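Local coordinates for ArtJ (Geobacillus stearothermophilus, PDB 2PVU), which binds arginine, lysine and histidine as the solute-binding protein of a bacterial ATP-binding cassette transporter for basic amino acids, at residues A[145-151]-A[189-194]; A[122-126]-A[268-272]; A[131-135]-A[182-186]. All coordinates share one frame; numbering follows the deposited sequence.

Contact 1: residues A[145-151]-A[189-194]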
loop_
_atom_site.group_PDB
_atom_site.type_symbol
_atom_site.label_atom_id
_atom_site.label_comp_id
_atom_site.label_asym_id
_atom_site.label_seq_id
_atom_site.Cartn_x
_atom_site.Cartn_y
_atom_site.Cartn_z
ATOM N N LEU A 145 -2.077 14.935 17.675
ATOM C CA LEU A 145 -1.014 15.321 16.756
ATOM C C LEU A 145 -1.106 16.793 16.372
ATOM O O LEU A 145 -0.276 17.295 15.603
ATOM C CB LEU A 145 -1.050 14.468 15.478
ATOM C CG LEU A 145 -0.822 12.955 15.591
ATOM C CD1 LEU A 145 -1.064 12.324 14.233
ATOM C CD2 LEU A 145 0.566 12.607 16.105
ATOM N N LYS A 146 -2.116 17.483 16.888
ATOM C CA LYS A 146 -2.230 18.911 16.674
ATOM C C LYS A 146 -0.954 19.648 17.114
ATOM O O LYS A 146 -0.477 19.486 18.256
ATOM C CB LYS A 146 -3.438 19.430 17.440
ATOM C CG LYS A 146 -3.600 20.923 17.429
ATOM C CD LYS A 146 -4.481 21.393 16.300
ATOM C CE LYS A 146 -4.836 22.873 16.496
ATOM N NZ LYS A 146 -4.882 23.568 15.157
ATOM N N GLY A 147 -0.406 20.448 16.198
ATOM C CA GLY A 147 0.799 21.217 16.480
ATOM C C GLY A 147 2.101 20.436 16.383
ATOM O O GLY A 147 3.179 21.013 16.583
ATOM N N LYS A 148 2.009 19.132 16.116
ATOM C CA LYS A 148 3.188 18.264 16.032
ATOM C C LYS A 148 3.597 18.023 14.582
ATOM O O LYS A 148 2.811 18.225 13.664
ATOM C CB LYS A 148 2.914 16.914 16.701
ATOM C CG LYS A 148 2.586 17.012 18.205
ATOM C CD LYS A 148 2.537 15.605 18.840
ATOM C CE LYS A 148 2.050 15.631 20.303
ATOM N NZ LYS A 148 3.129 16.207 21.141
ATOM N N THR A 149 4.820 17.556 14.373
ATOM C CA THR A 149 5.283 17.333 13.003
ATOM C C THR A 149 4.968 15.903 12.627
ATOM O O THR A 149 5.238 14.987 13.405
ATOM C CB THR A 149 6.764 17.582 12.892
ATOM O OG1 THR A 149 7.415 16.778 13.878
ATOM C CG2 THR A 149 7.062 19.034 13.243
ATOM N N ILE A 150 4.378 15.714 11.442
ATOM C CA ILE A 150 3.898 14.402 11.022
ATOM C C ILE A 150 4.634 14.003 9.736
ATOM O O ILE A 150 4.651 14.749 8.777
ATOM C CB ILE A 150 2.357 14.408 10.753
ATOM C CG1 ILE A 150 1.591 14.873 12.002
ATOM C CG2 ILE A 150 1.839 13.021 10.387
ATOM C CD1 ILE A 150 0.182 15.287 11.691
ATOM N N GLY A 151 5.212 12.811 9.705
ATOM C CA GLY A 151 5.809 12.340 8.488
ATOM C C GLY A 151 4.847 11.427 7.731
ATOM O O GLY A 151 4.158 10.598 8.335
ATOM N N GLY A 189 13.287 13.649 13.483
ATOM C CA GLY A 189 12.877 14.678 12.532
ATOM C C GLY A 189 11.364 14.912 12.525
ATOM O O GLY A 189 10.893 16.018 12.238
ATOM N N VAL A 190 10.602 13.863 12.814
ATOM C CA VAL A 190 9.145 14.010 12.984
ATOM C C VAL A 190 8.725 13.370 14.305
ATOM O O VAL A 190 9.448 12.510 14.853
ATOM C CB VAL A 190 8.293 13.437 11.782
ATOM C CG1 VAL A 190 8.726 14.100 10.464
ATOM C CG2 VAL A 190 8.405 11.910 11.707
ATOM N N ASP A 191 7.558 13.785 14.772
ATOM C CA ASP A 191 6.956 13.338 16.054
ATOM C C ASP A 191 6.092 12.075 15.877
ATOM O O ASP A 191 5.837 11.345 16.840
ATOM C CB ASP A 191 6.067 14.436 16.627
ATOM C CG ASP A 191 6.825 15.701 16.950
ATOM O OD1 ASP A 191 7.934 15.591 17.503
ATOM O OD2 ASP A 191 6.307 16.800 16.664
ATOM N N ALA A 192 5.652 11.819 14.649
ATOM C CA ALA A 192 4.732 10.728 14.360
ATOM C C ALA A 192 4.732 10.515 12.860
ATOM O O ALA A 192 5.024 11.451 12.084
ATOM C CB ALA A 192 3.313 11.108 14.811
ATOM N N VAL A 193 4.371 9.291 12.463
ATOM C CA VAL A 193 4.171 8.933 11.043
ATOM C C VAL A 193 2.747 8.390 10.894
ATOM O O VAL A 193 2.236 7.642 11.789
ATOM C CB VAL A 193 5.242 7.896 10.584
ATOM C CG1 VAL A 193 4.833 7.206 9.205
ATOM C CG2 VAL A 193 6.607 8.599 10.437
ATOM N N ILE A 194 2.062 8.785 9.822
ATOM C CA ILE A 194 0.756 8.166 9.542
ATOM C C ILE A 194 0.977 7.282 8.325
ATOM O O ILE A 194 1.423 7.753 7.261
ATOM C CB ILE A 194 -0.363 9.189 9.312
ATOM C CG1 ILE A 194 -0.573 10.030 10.593
ATOM C CG2 ILE A 194 -1.689 8.477 8.921
ATOM C CD1 ILE A 194 -1.559 11.207 10.411
HETATM O O HOH W 1 10.052 17.350 14.989
#

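Contact 2: residues A[122-126]-A[268-272]. With SO4 (sulfate ion), chain B; SO4 (sulfate ion), chain C.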
loop_
_atom_site.group_PDB
_atom_site.type_symbol
_atom_site.label_atom_id
_atom_site.label_comp_id
_atom_site.label_asym_id
_atom_site.label_seq_id
_atom_site.Cartn_x
_atom_site.Cartn_y
_atom_site.Cartn_z
ATOM N N ASP A 122 -11.364 -4.972 -8.562
ATOM C CA ASP A 122 -12.109 -5.231 -7.328
ATOM C C ASP A 122 -11.143 -5.232 -6.135
ATOM O O ASP A 122 -9.957 -5.531 -6.296
ATOM C CB ASP A 122 -12.836 -6.576 -7.404
ATOM C CG ASP A 122 -13.855 -6.613 -8.516
ATOM O OD1 ASP A 122 -14.600 -5.622 -8.679
ATOM O OD2 ASP A 122 -13.937 -7.647 -9.211
ATOM N N PRO A 123 -11.643 -4.914 -4.940
ATOM C CA PRO A 123 -10.677 -4.832 -3.814
ATOM C C PRO A 123 -10.057 -6.160 -3.464
ATOM O O PRO A 123 -10.693 -7.206 -3.604
ATOM C CB PRO A 123 -11.517 -4.338 -2.641
ATOM C CG PRO A 123 -12.920 -4.273 -3.069
ATOM C CD PRO A 123 -13.024 -4.554 -4.552
ATOM N N TYR A 124 -8.822 -6.135 -3.003
ATOM C CA TYR A 124 -8.184 -7.378 -2.573
ATOM C C TYR A 124 -7.663 -7.329 -1.149
ATOM O O TYR A 124 -7.029 -8.281 -0.694
ATOM C CB TYR A 124 -7.044 -7.771 -3.559
ATOM C CG TYR A 124 -5.789 -6.877 -3.490
ATOM C CD1 TYR A 124 -4.831 -7.034 -2.477
ATOM C CD2 TYR A 124 -5.587 -5.873 -4.435
ATOM C CE1 TYR A 124 -3.662 -6.194 -2.397
ATOM C CE2 TYR A 124 -4.446 -5.012 -4.367
ATOM C CZ TYR A 124 -3.500 -5.177 -3.378
ATOM O OH TYR A 124 -2.393 -4.346 -3.344
ATOM N N PHE A 125 -7.863 -6.231 -0.432
ATOM C CA PHE A 125 -7.338 -6.128 0.967
ATOM C C PHE A 125 -8.088 -4.995 1.634
ATOM O O PHE A 125 -8.497 -4.063 0.952
ATOM C CB PHE A 125 -5.834 -5.766 0.910
ATOM C CG PHE A 125 -5.052 -6.266 2.092
ATOM C CD1 PHE A 125 -4.565 -7.572 2.098
ATOM C CD2 PHE A 125 -4.815 -5.440 3.190
ATOM C CE1 PHE A 125 -3.826 -8.057 3.221
ATOM C CE2 PHE A 125 -4.069 -5.909 4.307
ATOM C CZ PHE A 125 -3.587 -7.235 4.302
ATOM N N GLU A 126 -8.274 -5.070 2.960
ATOM C CA GLU A 126 -8.838 -3.928 3.693
ATOM C C GLU A 126 -7.818 -3.459 4.710
ATOM O O GLU A 126 -7.122 -4.278 5.363
ATOM C CB GLU A 126 -10.180 -4.234 4.383
ATOM C CG GLU A 126 -10.863 -2.945 4.941
ATOM C CD GLU A 126 -12.167 -3.196 5.727
ATOM O OE1 GLU A 126 -12.558 -4.360 5.894
ATOM O OE2 GLU A 126 -12.803 -2.207 6.164
ATOM N N ASP A 268 -15.093 -11.820 3.801
ATOM C CA ASP A 268 -16.310 -11.005 3.651
ATOM C C ASP A 268 -16.006 -9.497 3.537
ATOM O O ASP A 268 -16.873 -8.731 3.097
ATOM C CB ASP A 268 -17.369 -11.288 4.744
ATOM C CG ASP A 268 -16.881 -10.992 6.177
ATOM O OD1 ASP A 268 -15.790 -10.409 6.371
ATOM O OD2 ASP A 268 -17.642 -11.360 7.115
ATOM N N ARG A 269 -14.815 -9.081 3.977
ATOM C CA ARG A 269 -14.310 -7.698 3.780
ATOM C C ARG A 269 -14.159 -7.330 2.292
ATOM O O ARG A 269 -14.224 -6.147 1.926
ATOM C CB ARG A 269 -12.945 -7.521 4.478
ATOM C CG ARG A 269 -13.088 -7.606 5.985
ATOM C CD ARG A 269 -11.712 -7.393 6.614
ATOM N NE ARG A 269 -11.784 -7.406 8.074
ATOM C CZ ARG A 269 -10.734 -7.157 8.837
ATOM N NH1 ARG A 269 -9.561 -6.896 8.257
ATOM N NH2 ARG A 269 -10.847 -7.156 10.155
ATOM N N LEU A 270 -13.977 -8.336 1.449
ATOM C CA LEU A 270 -13.770 -8.115 0.031
ATOM C C LEU A 270 -15.059 -8.011 -0.778
ATOM O O LEU A 270 -14.995 -7.776 -1.988
ATOM C CB LEU A 270 -12.855 -9.186 -0.558
ATOM C CG LEU A 270 -11.578 -9.359 0.276
ATOM C CD1 LEU A 270 -10.677 -10.464 -0.290
ATOM C CD2 LEU A 270 -10.836 -8.024 0.391
ATOM N N LYS A 271 -16.206 -8.174 -0.113
ATOM C CA LYS A 271 -17.529 -8.078 -0.755
ATOM C C LYS A 271 -18.363 -6.896 -0.250
ATOM O O LYS A 271 -19.560 -6.863 -0.429
ATOM C CB LYS A 271 -18.295 -9.372 -0.540
ATOM C CG LYS A 271 -17.784 -10.520 -1.386
ATOM C CD LYS A 271 -18.309 -10.390 -2.817
ATOM C CE LYS A 271 -18.467 -11.748 -3.488
ATOM N NZ LYS A 271 -19.109 -11.597 -4.836
ATOM N N GLN A 272 -17.712 -5.918 0.359
ATOM C CA GLN A 272 -18.423 -4.776 0.924
ATOM C C GLN A 272 -18.820 -3.816 -0.191
ATOM O O GLN A 272 -18.345 -3.906 -1.331
ATOM C CB GLN A 272 -17.555 -4.061 1.973
ATOM C CG GLN A 272 -17.213 -4.911 3.176
ATOM C CD GLN A 272 -18.464 -5.293 3.951
ATOM O OE1 GLN A 272 -19.234 -4.420 4.369
ATOM N NE2 GLN A 272 -18.699 -6.607 4.108
ATOM O OXT GLN A 272 -19.668 -2.956 0.022
HETATM S S SO4 B . -14.241 -7.232 11.092
HETATM O O1 SO4 B . -12.920 -7.061 11.689
HETATM O O2 SO4 B . -15.089 -6.078 11.384
HETATM O O3 SO4 B . -14.840 -8.452 11.646
HETATM O O4 SO4 B . -14.082 -7.327 9.637
HETATM S S SO4 C . -8.306 -8.947 5.047
HETATM O O1 SO4 C . -6.968 -9.507 4.937
HETATM O O2 SO4 C . -8.050 -7.502 5.377
HETATM O O3 SO4 C . -8.990 -9.710 6.128
HETATM O O4 SO4 C . -8.994 -9.116 3.735
HETATM O O HOH W 2 -13.171 -8.188 -4.266
#

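Contact 3: residues A[131-135]-A[182-186]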
loop_
_atom_site.group_PDB
_atom_site.type_symbol
_atom_site.label_atom_id
_atom_site.label_comp_id
_atom_site.label_asym_id
_atom_site.label_seq_id
_atom_site.Cartn_x
_atom_site.Cartn_y
_atom_site.Cartn_z
ATOM N N ILE A 131 -1.328 5.589 13.478
ATOM C CA ILE A 131 -0.221 6.461 13.866
ATOM C C ILE A 131 0.923 5.623 14.411
ATOM O O ILE A 131 0.733 4.741 15.264
ATOM C CB ILE A 131 -0.685 7.445 14.938
ATOM C CG1 ILE A 131 -1.837 8.279 14.405
ATOM C CG2 ILE A 131 0.465 8.394 15.431
ATOM C CD1 ILE A 131 -2.735 8.837 15.524
ATOM N N LEU A 132 2.116 5.894 13.911
ATOM C CA LEU A 132 3.308 5.246 14.399
ATOM C C LEU A 132 4.121 6.297 15.189
ATOM O O LEU A 132 4.383 7.374 14.686
ATOM C CB LEU A 132 4.124 4.717 13.209
ATOM C CG LEU A 132 5.407 3.949 13.491
ATOM C CD1 LEU A 132 5.157 2.592 14.140
ATOM C CD2 LEU A 132 6.134 3.763 12.186
ATOM N N VAL A 133 4.499 5.960 16.408
ATOM C CA VAL A 133 5.228 6.879 17.302
ATOM C C VAL A 133 6.297 6.107 18.080
ATOM O O VAL A 133 6.283 4.880 18.126
ATOM C CB VAL A 133 4.281 7.573 18.346
ATOM C CG1 VAL A 133 3.349 8.608 17.683
ATOM C CG2 VAL A 133 3.484 6.546 19.196
ATOM N N LYS A 134 7.231 6.832 18.690
ATOM C CA LYS A 134 8.141 6.204 19.629
ATOM C C LYS A 134 7.388 5.873 20.908
ATOM O O LYS A 134 6.458 6.587 21.295
ATOM C CB LYS A 134 9.300 7.141 19.943
ATOM C CG LYS A 134 10.223 7.361 18.764
ATOM C CD LYS A 134 11.433 8.182 19.187
ATOM C CE LYS A 134 12.407 8.284 18.004
ATOM N NZ LYS A 134 13.672 9.044 18.302
ATOM N N GLN A 135 7.756 4.781 21.566
ATOM C CA GLN A 135 7.160 4.511 22.870
ATOM C C GLN A 135 7.613 5.685 23.734
ATOM O O GLN A 135 8.749 6.153 23.611
ATOM C CB GLN A 135 7.650 3.189 23.450
ATOM C CG GLN A 135 7.082 1.950 22.740
ATOM C CD GLN A 135 7.954 0.710 22.939
ATOM O OE1 GLN A 135 8.019 -0.157 22.065
ATOM N NE2 GLN A 135 8.659 0.643 24.072
ATOM N N ILE A 182 9.646 6.667 8.140
ATOM C CA ILE A 182 9.960 5.954 9.392
ATOM C C ILE A 182 11.332 6.336 9.938
ATOM O O ILE A 182 11.480 6.598 11.131
ATOM C CB ILE A 182 9.824 4.414 9.213
ATOM C CG1 ILE A 182 8.336 4.044 9.095
ATOM C CG2 ILE A 182 10.442 3.662 10.400
ATOM C CD1 ILE A 182 8.096 2.681 8.493
ATOM N N MET A 183 12.330 6.398 9.052
ATOM C CA MET A 183 13.661 6.867 9.427
ATOM C C MET A 183 13.628 8.253 10.066
ATOM O O MET A 183 14.389 8.504 11.014
ATOM C CB MET A 183 14.613 6.844 8.220
ATOM C CG MET A 183 14.901 5.438 7.711
ATOM S SD MET A 183 16.029 5.319 6.303
ATOM C CE MET A 183 16.505 3.593 6.498
ATOM N N GLU A 184 12.768 9.148 9.551
ATOM C CA GLU A 184 12.664 10.510 10.121
ATOM C C GLU A 184 11.945 10.479 11.484
ATOM O O GLU A 184 12.130 11.374 12.289
ATOM C CB GLU A 184 11.944 11.500 9.171
ATOM C CG GLU A 184 12.835 12.150 8.084
ATOM C CD GLU A 184 14.006 13.017 8.636
ATOM O OE1 GLU A 184 13.847 14.229 8.935
ATOM O OE2 GLU A 184 15.107 12.487 8.693
ATOM N N LEU A 185 11.087 9.479 11.707
ATOM C CA LEU A 185 10.522 9.252 13.054
ATOM C C LEU A 185 11.647 8.828 14.002
ATOM O O LEU A 185 11.793 9.372 15.089
ATOM C CB LEU A 185 9.426 8.174 13.024
ATOM C CG LEU A 185 8.826 7.816 14.374
ATOM C CD1 LEU A 185 8.124 9.057 15.024
ATOM C CD2 LEU A 185 7.860 6.621 14.200
ATOM N N LEU A 186 12.455 7.865 13.574
ATOM C CA LEU A 186 13.521 7.312 14.416
ATOM C C LEU A 186 14.579 8.353 14.825
ATOM O O LEU A 186 15.050 8.364 15.972
ATOM C CB LEU A 186 14.177 6.103 13.735
ATOM C CG LEU A 186 13.282 4.892 13.463
ATOM C CD1 LEU A 186 14.076 3.933 12.619
ATOM C CD2 LEU A 186 12.819 4.233 14.727
#

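Contact 1: residues A[145-151]-A[189-194]
Leu145 pushes its CD2 methyl against the CB of Ala192, and at 3.4 Å between these two carbons the fit is tight. Its other methyl, CD1, meets CD1 of Ile194. The short alanine leaves the room that the leucine fills. Ile150 adds to the same patch, with CG2 lying 3.8 Å from CG1 of Ile194. On the other sheet face, Gly151 is the hollow. Methyls of Val190 and Val193 lie close to where a CB on Gly151 would stand. Strands 150-153 and 192-196 run parallel here, joined by Gly151 N to Ala192 O (2.7 Å) and Ile194 N to Gly151 O (3.1 Å). Next to these bonds, Asp191 OD2 takes the Thr149 N-H at 2.8 Å. The bond is nearly straight, from the anti side and tilted 29° out of the carboxylate plane. Asp191 CG sits beside its own N (chi1 -62°), which brings OD2 there. In return Asp191 N donates to Thr149 O, at 2.9 Å. With an alanine here, Thr149 N is likely to lose its acceptor. Polar bonds thus tie the partly exposed side, while aliphatic groups pack on the buried sheet beside the backbone bonds.

Contact 2: residues A[122-126]-A[268-272]
In one conformer of Glu126, its carboxylate and the guanidinium of Arg269 stand almost upright to each other, their planes 80° apart. Sulfate oxygens lie at the guanidinium edge, near its plane. NE and NH2 of Arg269 both bond one sulfate, NE to O4 at 2.8 Å and NH2 to O1 at 2.6 Å. NH1 of Arg269 reaches O2 of a second sulfate only weakly. Glu126 OE1 comes in obliquely, and no N-H points at it. It rests by the arginine chain, 3.2 Å from Arg269 CD, so the long salt bridge to NE is a matter of charge alone. A second Glu126 conformer is modelled, so this approach is less certain. Over one face of the Phe125 ring sits O1 of the second sulfate, 3.9 Å above the plane and offset toward the rim. Both sulfates probably come from the crystallisation liquor.

Leu270 supplies the apolar part. With CG set beside its own backbone N (chi1 -50°), its CD2 lies 3.6 Å from Phe125 N, a buried atom with no partner in the model. One water bridges Pro123 O (2.7 Å) and Leu270 O (2.9 Å).

The C-terminal tail, with its 3-10 turn, thus packs onto residues 122-126, which lead into strand 125-134. Leu270 also touches Ile248 of helix 237-249, and Gln272 touches Tyr225 of strand 224-231. Phe125 packs edge-to-face against Phe55 and Phe66.

Contact 3: residues A[131-135]-A[182-186]
Lys134 reaches to the last turn of helix 178-186, where Leu186 O accepts its ammonium. From CB the chain first runs beside its own backbone N (chi1 -68°). Beyond CG it is fully extended, and this length spans the gap between strand and helix. CB, CG and CD make no close contact with the helix segment. CE does, 3.2 Å from Leu185 O and 3.3 Å from Leu186 O. NZ then donates to Leu186 O at 2.8 Å. It approaches from above the carbonyl plane, 49° out of it. The positive charge lies by carbonyls at the C-terminal end of a helix, which would probably favour it.

Deeper in, the contact is aliphatic, a helix-on-sheet packing in a lobe of a family 3 solute-binding protein. CG of Leu132 meets CD2 of Leu185 at 3.7 Å, the two side chains lying aslant. Leu132 CD2 touches CG1 of Ile182 at 3.8 Å, with those side chains at about a right angle. Leu185 CD2 also covers the strand backbone, 3.6 Å from Leu132 O.

The helix segment packs over strand 131-134 at 9.1 Å between axes, with their directions 30° apart. Strand 192-196 borders the strand through the backbone bond of Leu132 with Val193, and Leu185 packs on Val193. Strand 212-215 pairs along the other edge, where Leu212 touches Lys134 and Leu186. Helix 197-206 also adjoins, with Val204 on Leu132 and Tyr203 on Ile182 and Leu186.

Contacts 1 and 3 are neighbours, with centres about 9 Å apart. They touch through probable backbone hydrogen bonds, among them Val190 with Glu184. Their segments alternate along the chain: 131-135, 145-151, 182-186, 189-194. Strands 125-134, 150-153 and 192-196 belong to one mixed sheet, and helix 178-186 packs against it. Contact 2 lies apart, its centre about 30 Å from that of contact 1 and 29 Å from that of contact 3. The packing of 122-126 against the C-terminal tail closes a chain loop that encloses the other two contacts. Strand 125-134, though broken by a bulge or short loop, runs between contacts 2 and 3, which lie on opposite sides of the chain's centre.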